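Local coordinates for protein NAD-dependent dehydrogenase (PDB 4Z0P) that probably reduces glyoxylate and hydroxypyruvate with NADPH, acting as a dimeric member of the D-isomer specific 2-hydroxyacid dehydrogenase family, at residues 5-11 and 29-35; 99-104 and 150-155; 110-114 and 254-258; 207-213 and 237-243. All blocks are in the same frame, centred on the assembly; numbering follows the deposited sequence.

Contact 1 (5-11 and 29-35)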
# COMPACT_ATOMS: atom_id res chain seq x y z
N LYS A 5 -31.89 -26.34 -21.99
CA LYS A 5 -30.70 -26.25 -21.09
C LYS A 5 -31.14 -25.92 -19.67
O LYS A 5 -32.12 -25.20 -19.47
CB LYS A 5 -29.73 -25.18 -21.57
CG LYS A 5 -29.03 -25.48 -22.87
CD LYS A 5 -27.89 -24.50 -23.12
CE LYS A 5 -26.97 -24.96 -24.24
NZ LYS A 5 -25.59 -24.47 -24.05
N SER A 6 -30.39 -26.42 -18.68
CA SER A 6 -30.71 -26.09 -17.31
C SER A 6 -30.61 -24.60 -17.07
O SER A 6 -29.63 -23.96 -17.52
CB SER A 6 -29.77 -26.79 -16.34
OG SER A 6 -30.07 -26.36 -15.02
N PRO A 7 -31.59 -24.03 -16.36
CA PRO A 7 -31.36 -22.70 -15.79
C PRO A 7 -30.22 -22.65 -14.79
O PRO A 7 -29.69 -23.70 -14.37
CB PRO A 7 -32.69 -22.38 -15.06
CG PRO A 7 -33.71 -23.28 -15.69
CD PRO A 7 -32.96 -24.53 -16.08
N VAL A 8 -29.84 -21.43 -14.41
CA VAL A 8 -28.85 -21.22 -13.37
C VAL A 8 -29.52 -20.36 -12.34
O VAL A 8 -30.05 -19.29 -12.66
CB VAL A 8 -27.58 -20.48 -13.88
CG1 VAL A 8 -26.58 -20.28 -12.74
CG2 VAL A 8 -26.92 -21.25 -15.00
N ILE A 9 -29.53 -20.85 -11.11
CA ILE A 9 -30.04 -20.08 -9.96
C ILE A 9 -28.90 -19.19 -9.45
O ILE A 9 -27.79 -19.65 -9.25
CB ILE A 9 -30.45 -21.03 -8.83
CG1 ILE A 9 -31.67 -21.85 -9.25
CG2 ILE A 9 -30.72 -20.26 -7.54
CD1 ILE A 9 -31.85 -23.13 -8.47
N VAL A 10 -29.24 -17.92 -9.21
CA VAL A 10 -28.32 -16.93 -8.65
C VAL A 10 -28.94 -16.45 -7.33
O VAL A 10 -30.03 -15.85 -7.31
CB VAL A 10 -28.08 -15.76 -9.62
CG1 VAL A 10 -27.21 -14.68 -8.98
CG2 VAL A 10 -27.43 -16.26 -10.91
N ASP A 11 -28.26 -16.75 -6.21
CA ASP A 11 -28.71 -16.33 -4.87
C ASP A 11 -27.52 -15.77 -4.12
O ASP A 11 -26.93 -16.44 -3.26
CB ASP A 11 -29.34 -17.50 -4.12
CG ASP A 11 -29.98 -17.08 -2.83
OD1 ASP A 11 -30.18 -15.89 -2.57
OD2 ASP A 11 -30.31 -17.97 -2.04
N GLY A 29 -28.04 -18.58 -23.48
CA GLY A 29 -28.81 -19.78 -23.80
C GLY A 29 -29.50 -20.43 -22.61
O GLY A 29 -30.22 -21.42 -22.80
N ARG A 30 -29.30 -19.91 -21.39
CA ARG A 30 -29.93 -20.45 -20.17
C ARG A 30 -30.77 -19.39 -19.51
O ARG A 30 -30.39 -18.23 -19.49
CB ARG A 30 -28.86 -20.87 -19.15
CG ARG A 30 -27.91 -21.93 -19.63
CD ARG A 30 -26.88 -22.27 -18.59
NE ARG A 30 -25.94 -23.24 -19.14
CZ ARG A 30 -26.13 -24.55 -19.18
NH1 ARG A 30 -27.22 -25.13 -18.68
NH2 ARG A 30 -25.19 -25.32 -19.72
N GLU A 31 -31.87 -19.80 -18.92
CA GLU A 31 -32.65 -18.94 -18.06
C GLU A 31 -31.83 -18.70 -16.79
O GLU A 31 -31.25 -19.65 -16.25
CB GLU A 31 -33.99 -19.57 -17.71
CG GLU A 31 -34.88 -18.63 -16.91
CD GLU A 31 -36.19 -19.24 -16.44
OE1 GLU A 31 -36.44 -20.45 -16.67
OE2 GLU A 31 -36.97 -18.49 -15.82
N VAL A 32 -31.75 -17.45 -16.34
CA VAL A 32 -31.06 -17.08 -15.11
C VAL A 32 -32.15 -16.67 -14.14
O VAL A 32 -32.98 -15.85 -14.47
CB VAL A 32 -30.06 -15.93 -15.33
CG1 VAL A 32 -29.36 -15.58 -14.02
CG2 VAL A 32 -29.03 -16.35 -16.37
N ILE A 33 -32.17 -17.28 -12.96
CA ILE A 33 -33.21 -17.07 -11.97
C ILE A 33 -32.53 -16.41 -10.77
O ILE A 33 -31.91 -17.08 -9.94
CB ILE A 33 -33.87 -18.41 -11.58
CG1 ILE A 33 -34.44 -19.11 -12.81
CG2 ILE A 33 -34.96 -18.18 -10.57
CD1 ILE A 33 -34.91 -20.52 -12.56
N ASP A 34 -32.65 -15.07 -10.70
CA ASP A 34 -32.05 -14.29 -9.63
C ASP A 34 -33.02 -14.23 -8.47
O ASP A 34 -34.07 -13.56 -8.55
CB ASP A 34 -31.73 -12.89 -10.13
CG ASP A 34 -31.07 -12.01 -9.07
OD1 ASP A 34 -30.82 -12.45 -7.93
OD2 ASP A 34 -30.81 -10.82 -9.40
N LEU A 35 -32.67 -14.90 -7.39
CA LEU A 35 -33.54 -14.97 -6.22
C LEU A 35 -33.64 -13.68 -5.40
O LEU A 35 -34.45 -13.59 -4.48
CB LEU A 35 -33.22 -16.17 -5.36
CG LEU A 35 -33.33 -17.55 -6.04
CD1 LEU A 35 -33.11 -18.69 -5.05
CD2 LEU A 35 -34.68 -17.75 -6.74
O HOH W 1 -32.86 -22.46 -19.38
O HOH W 2 -27.92 -27.89 -19.32
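Val-10 and Val-32 meet on one face of a parallel strand pair, CG2 of Val-10 lying 3.7 Å from CG1 of Val-32; the two strands belong to the beta-alpha-beta unit formed by strand 8-12, helix 16-23 and strand 32-34. Helix 16-23 covers this valine face, with Val-19 against Val-10 and Leu-23 against Val-32. On the other face, Ile-33 reaches back along the sheet and sets its CD1 3.8 Å from CB of Pro-7, while CG2 of Ile-9 approaches CD1 of Leu-35 obliquely. Four backbone bonds hold the register: Val-8 N to Glu-31 O, Ile-33 N to Val-8 O, Val-10 N to Ile-33 O and Leu-35 N to Val-10 O. Strand 32-34 is outermost in its sheet, and strand 8-12 pairs on its other side with strand 50-54. Just before the two strands begin, Arg-30 runs fully extended from CG to NE and passes its CD by CG2 of Val-8. CD of Lys-5 lies over one face of the guanidinium, whose NH2 has a salt bridge to Glu-305. NH1 donates to Ser-6 O at 2.9 Å, within 3° of the guanidinium plane and on a lone pair of the carbonyl, and a water joins the same NH1 to Ser-6 N.

Contact 2 (99-104 and 150-155). With NDP (NADPH dihydro-nicotinamide-adenine-dinucleotide phosphate), chain H.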
# COMPACT_ATOMS: atom_id res chain seq x y z
N LEU A 99 -10.13 -11.83 -7.77
CA LEU A 99 -10.24 -11.96 -6.31
C LEU A 99 -8.86 -11.89 -5.66
O LEU A 99 -8.62 -11.16 -4.67
CB LEU A 99 -10.96 -13.27 -5.96
CG LEU A 99 -11.40 -13.41 -4.51
CD1 LEU A 99 -12.53 -12.48 -4.16
CD2 LEU A 99 -11.88 -14.84 -4.30
N THR A 100 -7.91 -12.61 -6.24
CA THR A 100 -6.56 -12.65 -5.72
C THR A 100 -5.91 -11.29 -5.72
O THR A 100 -5.27 -10.90 -4.72
CB THR A 100 -5.72 -13.63 -6.55
OG1 THR A 100 -6.38 -14.90 -6.57
CG2 THR A 100 -4.35 -13.80 -5.97
N THR A 101 -6.05 -10.57 -6.82
CA THR A 101 -5.38 -9.27 -6.94
C THR A 101 -5.96 -8.27 -5.93
O THR A 101 -5.23 -7.45 -5.35
CB THR A 101 -5.35 -8.75 -8.39
OG1 THR A 101 -4.27 -7.85 -8.54
CG2 THR A 101 -6.65 -8.10 -8.83
N ARG A 102 -7.25 -8.38 -5.68
CA ARG A 102 -7.95 -7.52 -4.71
C ARG A 102 -7.48 -7.79 -3.28
O ARG A 102 -7.23 -6.84 -2.50
CB ARG A 102 -9.45 -7.67 -4.86
CG ARG A 102 -10.04 -7.03 -6.10
CD ARG A 102 -11.45 -7.53 -6.35
NE ARG A 102 -12.08 -6.85 -7.50
CZ ARG A 102 -12.78 -5.71 -7.42
NH1 ARG A 102 -13.03 -5.15 -6.26
NH2 ARG A 102 -13.29 -5.18 -8.54
N MET A 103 -7.36 -9.07 -2.92
CA MET A 103 -6.86 -9.40 -1.58
C MET A 103 -5.45 -8.83 -1.38
O MET A 103 -5.15 -8.25 -0.33
CB MET A 103 -6.87 -10.89 -1.32
CG MET A 103 -6.37 -11.27 0.06
SD MET A 103 -7.30 -10.53 1.42
CE MET A 103 -8.69 -11.65 1.54
N SER A 104 -4.59 -9.00 -2.39
CA SER A 104 -3.23 -8.53 -2.26
C SER A 104 -3.15 -7.03 -2.11
O SER A 104 -2.30 -6.53 -1.37
CB SER A 104 -2.38 -9.02 -3.41
OG SER A 104 -2.21 -10.44 -3.27
N VAL A 150 -3.98 -19.87 -2.46
CA VAL A 150 -4.08 -18.93 -3.58
C VAL A 150 -3.80 -17.51 -3.10
O VAL A 150 -2.97 -16.78 -3.68
CB VAL A 150 -5.46 -19.03 -4.26
CG1 VAL A 150 -5.62 -17.96 -5.33
CG2 VAL A 150 -5.62 -20.39 -4.93
N LEU A 151 -4.46 -17.10 -2.02
CA LEU A 151 -4.36 -15.71 -1.56
C LEU A 151 -3.05 -15.46 -0.83
O LEU A 151 -2.35 -14.47 -1.10
CB LEU A 151 -5.58 -15.35 -0.70
CG LEU A 151 -6.92 -15.47 -1.41
CD1 LEU A 151 -8.09 -15.05 -0.51
CD2 LEU A 151 -6.97 -14.72 -2.74
N GLY A 152 -2.68 -16.36 0.07
CA GLY A 152 -1.42 -16.22 0.81
C GLY A 152 -0.19 -16.15 -0.08
O GLY A 152 0.71 -15.32 0.14
N GLN A 153 -0.15 -17.00 -1.10
CA GLN A 153 1.02 -16.98 -1.99
C GLN A 153 1.15 -15.68 -2.78
O GLN A 153 2.25 -15.12 -2.92
CB GLN A 153 1.05 -18.16 -2.93
CG GLN A 153 1.22 -19.46 -2.17
CD GLN A 153 1.30 -20.64 -3.10
OE1 GLN A 153 1.88 -20.53 -4.17
NE2 GLN A 153 0.74 -21.77 -2.70
N ASP A 154 0.05 -15.19 -3.32
CA ASP A 154 0.08 -13.97 -4.10
C ASP A 154 0.48 -12.79 -3.22
O ASP A 154 1.30 -11.96 -3.63
CB ASP A 154 -1.26 -13.69 -4.80
CG ASP A 154 -1.15 -12.60 -5.83
OD1 ASP A 154 -0.49 -12.88 -6.84
OD2 ASP A 154 -1.70 -11.48 -5.67
N ALA A 155 -0.11 -12.70 -2.02
CA ALA A 155 0.23 -11.63 -1.09
C ALA A 155 1.71 -11.71 -0.70
O ALA A 155 2.40 -10.68 -0.67
CB ALA A 155 -0.66 -11.66 0.14
PA NDP H . -6.71 -21.88 -0.19
O1A NDP H . -7.51 -23.15 0.03
O2A NDP H . -6.04 -21.70 -1.52
O5B NDP H . -5.60 -21.86 0.94
C5B NDP H . -5.84 -22.20 2.29
C4B NDP H . -4.51 -22.31 2.99
O4B NDP H . -4.78 -22.49 4.38
C3B NDP H . -3.67 -23.50 2.55
O3B NDP H . -2.30 -23.09 2.57
C2B NDP H . -3.93 -24.52 3.64
O2B NDP H . -2.88 -25.45 3.86
C1B NDP H . -4.04 -23.61 4.83
N9A NDP H . -4.72 -24.30 5.94
C8A NDP H . -6.00 -24.72 6.04
N7A NDP H . -6.27 -25.31 7.18
C5A NDP H . -5.09 -25.27 7.86
C6A NDP H . -4.69 -25.74 9.13
N6A NDP H . -5.54 -26.36 9.98
N1A NDP H . -3.40 -25.54 9.52
C2A NDP H . -2.56 -24.92 8.68
N3A NDP H . -2.82 -24.44 7.46
C4A NDP H . -4.12 -24.64 7.11
O3 NDP H . -7.73 -20.69 0.18
PN NDP H . -7.57 -19.19 -0.41
O1N NDP H . -6.17 -18.72 -0.26
O2N NDP H . -8.23 -19.09 -1.74
O5D NDP H . -8.57 -18.45 0.60
C5D NDP H . -8.25 -18.42 1.97
C4D NDP H . -9.42 -17.88 2.78
O4D NDP H . -9.52 -16.46 2.64
C3D NDP H . -10.81 -18.35 2.37
O3D NDP H . -11.09 -19.67 2.89
C2D NDP H . -11.76 -17.31 2.93
O2D NDP H . -12.20 -17.68 4.25
C1D NDP H . -10.83 -16.08 3.02
N1N NDP H . -11.26 -14.97 2.18
C2N NDP H . -11.65 -13.75 2.73
C3N NDP H . -12.04 -12.70 1.96
C7N NDP H . -12.31 -11.33 2.52
O7N NDP H . -12.92 -10.52 1.79
N7N NDP H . -11.93 -11.03 3.74
C4N NDP H . -12.12 -12.87 0.49
C5N NDP H . -11.71 -14.20 -0.02
C6N NDP H . -11.29 -15.16 0.79
P2B NDP H . -2.60 -26.65 2.82
O1X NDP H . -2.00 -25.96 1.62
O2X NDP H . -1.60 -27.49 3.59
O3X NDP H . -3.90 -27.31 2.55
O HOH W 3 -3.78 -12.20 -1.76
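The N-terminal turn of the Rossmann-fold helix 150-161, which receives the NADPH pyrophosphate, packs here against helix 97-115, the two short axes crossing at -55° and 8.9 Å apart. Leu-151 is wedged between partners: CD2 lies 3.7 Å from CA of Thr-100, and CD1 lies 4.0 Å from CE of Met-103 while also touching the cofactor. Met-103, bent at chi2 and chi3, brings that same CE to 3.5 Å from C3N of the nicotinamide. The two branches of Thr-100 meet residues one turn apart, OG1 near CG1 of Val-150 and CG2 3.3 Å from CB of Asp-154. With CG of Asp-154 opposite the backbone N (chi1 -167°), its OD2 reaches OG of Ser-104, which donates a 2.7 Å bond on the anti side of the carboxylate. A water bonded to Ser-104 OG and Leu-151 O bridges the helices once more. Lys-158 and Arg-157 form salt bridges to the two carboxylate oxygens. An alanine in place of Asp-154 would probably leave Ser-104 OG without its acceptor and both basic side chains without this counter-charge. Val-150 N and Leu-151 N donate to O2A and O1N of NADPH, respectively, each at 2.9 Å, so the amides at the helix start probably help to offset the diphosphate charge.

Contact 3 (110-114 and 254-258); sequences QCLLH and GGASL
Ser-257 OG stands between two side chains of helix 97-115 and is bonded to both. It donates to OE1 of Gln-110 at 2.7 Å and accepts from NE2 of His-114 at 2.8 Å, so the hydroxyl serves as donor to one turn of the helix and acceptor to the next. Gln-110 is folded rather than extended: CG lies beside the backbone N, and a bend at chi2 (-42°) turns the amide so that OE1 faces the strand. The serine oxygen meets that carbonyl 19° off its plane, and NE2 of the same amide is held by Trp-106 O. The imidazole of His-114 presents its edge, with Ser-257 OG close to the ring plane; the N-H points to it at 147°, and CE1 lies 3.7 Å from Ala-256 O, also at the edge. Gly-255 passes near CE1, where a side chain would be tight. A leucine at Gln-110 would probably leave the buried Ser-257 hydroxyl proton without its acceptor, the oxygen held by His-114 NE2 alone of these two partners. Helix 97-115 thus lies over strand 255-258 of the Rossmann sheet, nearly antiparallel to it, while Ile-231 of strand 229-232 and Tyr-279 of strand 278-280 pack against both Gln-110 and Ser-257.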
# COMPACT_ATOMS: atom_id res chain seq x y z
N GLN A 110 -2.55 -2.74 4.33
CA GLN A 110 -2.42 -2.83 5.79
C GLN A 110 -0.95 -2.85 6.20
O GLN A 110 -0.56 -2.20 7.17
CB GLN A 110 -3.06 -4.09 6.35
CG GLN A 110 -4.51 -4.31 5.98
CD GLN A 110 -5.35 -3.07 6.03
OE1 GLN A 110 -5.35 -2.33 7.02
NE2 GLN A 110 -6.09 -2.81 4.94
N CYS A 111 -0.14 -3.63 5.49
CA CYS A 111 1.28 -3.69 5.86
C CYS A 111 1.94 -2.30 5.72
O CYS A 111 2.78 -1.93 6.54
CB CYS A 111 2.03 -4.74 5.04
SG CYS A 111 1.50 -6.43 5.49
N LEU A 112 1.58 -1.53 4.69
CA LEU A 112 2.11 -0.18 4.55
C LEU A 112 1.58 0.79 5.59
O LEU A 112 2.37 1.59 6.14
CB LEU A 112 1.90 0.34 3.13
CG LEU A 112 2.68 -0.38 2.04
CD1 LEU A 112 2.23 0.07 0.66
CD2 LEU A 112 4.19 -0.24 2.20
N LEU A 113 0.29 0.71 5.89
CA LEU A 113 -0.30 1.58 6.93
C LEU A 113 0.41 1.39 8.26
O LEU A 113 0.72 2.36 8.95
CB LEU A 113 -1.79 1.29 7.09
CG LEU A 113 -2.77 1.82 6.02
CD1 LEU A 113 -4.13 1.20 6.28
CD2 LEU A 113 -2.84 3.33 6.14
N HIS A 114 0.67 0.14 8.63
CA HIS A 114 1.39 -0.14 9.88
C HIS A 114 2.87 0.23 9.80
O HIS A 114 3.40 0.90 10.69
CB HIS A 114 1.15 -1.57 10.31
CG HIS A 114 -0.25 -1.82 10.75
ND1 HIS A 114 -0.78 -1.34 11.93
CD2 HIS A 114 -1.25 -2.49 10.14
CE1 HIS A 114 -2.04 -1.72 12.04
NE2 HIS A 114 -2.35 -2.42 10.97
N GLY A 254 0.68 -4.17 19.07
CA GLY A 254 0.88 -2.74 18.85
C GLY A 254 -0.22 -2.14 18.00
O GLY A 254 -0.44 -0.92 18.01
N GLY A 255 -0.91 -2.99 17.25
CA GLY A 255 -2.00 -2.56 16.39
C GLY A 255 -2.59 -3.72 15.65
O GLY A 255 -2.10 -4.85 15.73
N ALA A 256 -3.67 -3.45 14.91
CA ALA A 256 -4.33 -4.49 14.14
C ALA A 256 -5.07 -3.94 12.94
O ALA A 256 -5.45 -2.77 12.93
CB ALA A 256 -5.29 -5.27 15.02
N SER A 257 -5.24 -4.78 11.92
CA SER A 257 -6.17 -4.53 10.82
C SER A 257 -7.11 -5.71 10.76
O SER A 257 -6.67 -6.85 10.54
CB SER A 257 -5.44 -4.40 9.48
OG SER A 257 -4.62 -3.23 9.46
N LEU A 258 -8.40 -5.45 10.97
CA LEU A 258 -9.41 -6.52 10.97
C LEU A 258 -10.43 -6.24 9.90
O LEU A 258 -11.12 -5.20 9.94
CB LEU A 258 -10.09 -6.64 12.34
CG LEU A 258 -9.12 -6.90 13.52
CD1 LEU A 258 -9.86 -6.84 14.84
CD2 LEU A 258 -8.42 -8.26 13.35

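Contact 4 (207-213 and 237-243)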
# COMPACT_ATOMS: atom_id res chain seq x y z
N THR A 207 -9.12 -24.43 12.51
CA THR A 207 -8.62 -23.04 12.61
C THR A 207 -9.49 -22.16 13.51
O THR A 207 -9.22 -20.96 13.66
CB THR A 207 -8.48 -22.35 11.24
OG1 THR A 207 -9.76 -22.05 10.68
CG2 THR A 207 -7.68 -23.20 10.27
N ARG A 208 -10.50 -22.73 14.13
CA ARG A 208 -11.37 -21.95 14.98
C ARG A 208 -10.59 -21.46 16.21
O ARG A 208 -9.96 -22.25 16.89
CB ARG A 208 -12.55 -22.80 15.46
CG ARG A 208 -13.70 -21.95 15.95
CD ARG A 208 -14.89 -22.81 16.31
NE ARG A 208 -16.02 -21.95 16.57
CZ ARG A 208 -17.00 -21.65 15.72
NH1 ARG A 208 -17.01 -22.12 14.47
NH2 ARG A 208 -17.97 -20.85 16.13
N GLY A 209 -10.64 -20.15 16.47
CA GLY A 209 -9.96 -19.58 17.64
C GLY A 209 -8.44 -19.71 17.69
O GLY A 209 -7.85 -19.59 18.77
N ILE A 210 -7.80 -19.89 16.54
CA ILE A 210 -6.36 -20.07 16.46
C ILE A 210 -5.61 -18.77 16.82
O ILE A 210 -4.53 -18.81 17.43
CB ILE A 210 -5.93 -20.61 15.05
CG1 ILE A 210 -4.47 -21.10 15.06
CG2 ILE A 210 -6.11 -19.61 13.96
CD1 ILE A 210 -4.11 -21.88 13.81
N PHE A 211 -6.19 -17.63 16.50
CA PHE A 211 -5.52 -16.34 16.78
C PHE A 211 -5.98 -15.88 18.17
O PHE A 211 -7.01 -15.21 18.31
CB PHE A 211 -5.84 -15.30 15.73
CG PHE A 211 -5.51 -15.74 14.30
CD1 PHE A 211 -4.21 -16.02 13.92
CD2 PHE A 211 -6.51 -15.81 13.34
CE1 PHE A 211 -3.90 -16.37 12.61
CE2 PHE A 211 -6.21 -16.15 12.03
CZ PHE A 211 -4.90 -16.44 11.65
N ASN A 212 -5.22 -16.28 19.17
CA ASN A 212 -5.55 -16.04 20.59
C ASN A 212 -4.34 -15.46 21.33
O ASN A 212 -3.27 -15.25 20.74
CB ASN A 212 -6.04 -17.33 21.25
CG ASN A 212 -5.04 -18.44 21.15
OD1 ASN A 212 -3.85 -18.21 21.26
ND2 ASN A 212 -5.52 -19.64 20.90
N ALA A 213 -4.53 -15.12 22.61
CA ALA A 213 -3.51 -14.42 23.37
C ALA A 213 -2.20 -15.19 23.43
O ALA A 213 -1.13 -14.59 23.32
CB ALA A 213 -4.00 -14.10 24.78
N GLY A 237 -14.16 -16.19 12.74
CA GLY A 237 -14.20 -17.31 13.68
C GLY A 237 -12.84 -17.89 14.04
O GLY A 237 -12.73 -18.66 14.99
N SER A 238 -11.79 -17.53 13.28
CA SER A 238 -10.43 -17.96 13.60
C SER A 238 -9.78 -17.12 14.70
O SER A 238 -8.72 -17.49 15.19
CB SER A 238 -9.55 -17.97 12.35
OG SER A 238 -10.03 -18.93 11.42
N GLN A 239 -10.40 -16.01 15.12
CA GLN A 239 -9.79 -15.16 16.13
C GLN A 239 -10.62 -15.09 17.39
O GLN A 239 -11.83 -15.38 17.40
CB GLN A 239 -9.54 -13.76 15.57
CG GLN A 239 -10.77 -12.88 15.46
CD GLN A 239 -10.67 -11.80 14.40
OE1 GLN A 239 -9.72 -11.74 13.60
NE2 GLN A 239 -11.66 -10.91 14.38
N VAL A 240 -9.93 -14.77 18.49
CA VAL A 240 -10.57 -14.59 19.79
C VAL A 240 -10.52 -13.09 20.07
O VAL A 240 -9.49 -12.57 20.52
CB VAL A 240 -9.89 -15.40 20.91
CG1 VAL A 240 -10.65 -15.27 22.22
CG2 VAL A 240 -9.79 -16.86 20.50
N GLU A 241 -11.62 -12.40 19.79
CA GLU A 241 -11.63 -10.94 19.91
C GLU A 241 -11.41 -10.44 21.33
O GLU A 241 -10.79 -9.40 21.51
CB GLU A 241 -12.92 -10.36 19.33
CG GLU A 241 -12.85 -10.43 17.80
CD GLU A 241 -14.16 -10.21 17.08
OE1 GLU A 241 -15.13 -9.74 17.69
OE2 GLU A 241 -14.19 -10.52 15.88
N ALA A 242 -11.87 -11.17 22.33
CA ALA A 242 -11.57 -10.79 23.71
C ALA A 242 -10.05 -10.68 23.93
O ALA A 242 -9.58 -9.79 24.64
CB ALA A 242 -12.19 -11.78 24.69
N ASP A 243 -9.30 -11.61 23.33
CA ASP A 243 -7.84 -11.64 23.47
C ASP A 243 -7.17 -10.55 22.65
O ASP A 243 -6.20 -9.95 23.10
CB ASP A 243 -7.28 -12.99 23.02
CG ASP A 243 -7.65 -14.13 23.93
OD1 ASP A 243 -8.33 -13.95 24.96
OD2 ASP A 243 -7.19 -15.26 23.63
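The backbones of 207-213 and 237-243 run side by side without forming regular strands, joined by one isolated bridge between Phe-211 and Gln-239. Both belong to the cofactor-binding Rossmann domain, and each leads into a helix, 213-216 or 241-250. A type II turn from Thr-207 to Ile-210 lets Gly-209, at positive phi, direct its N to Gly-237 O at 3.0 Å. Phe-211 N then bonds almost straight to Ser-238 O (2.9 Å, 174°), and Val-240 N returns a bond to Phe-211 O. Among the side chains, Phe-211 lays its ring under CG2 of Ile-210, which sits 3.7 Å above the ring centre, turns an edge to CB of Gln-239, and brings CE2 to 3.8 Å from CB of Ser-238. Phe-230 and Met-146 of the central sheet also pack on it. The hydroxyl of Ser-238 lies near both O and OG1 of Thr-207, a residue that touches NADPH and whose OG1 is also bonded to Pro-202 and Thr-204. Val-240 puts CG2 3.9 Å from CB of Asn-212, whose OD1 caps Leu-215 N. Asp-243 reaches back to the first turn of helix 213-216: its OD2 accepts from Ala-213 N at 2.9 Å, the donor standing 37° above the carboxylate plane.

How the contacts relate
Contact 1 comes first in the chain, in series with the others, and lies apart in the five-stranded parallel sheet, its centre about 30, 41 and 39 Å from those of contacts 2, 3 and 4. The other three belong to the domain built on the seven-stranded Rossmann sheet, contact 3 including one of its strands. Helix 97-115 serves contacts 2 and 3, whose centres are about 17 Å apart and whose segments alternate along the chain; both also touch the second subunit. Contact 4 is nested inside the loop closed by contact 3, touching it where Leu-258 CD2 lies 3.7 Å from Gln-239 OE1. The oxalate pocket draws on both parts of the chain, Trp-54 and Gly-74 to Gly-76 with Arg-235 and His-283.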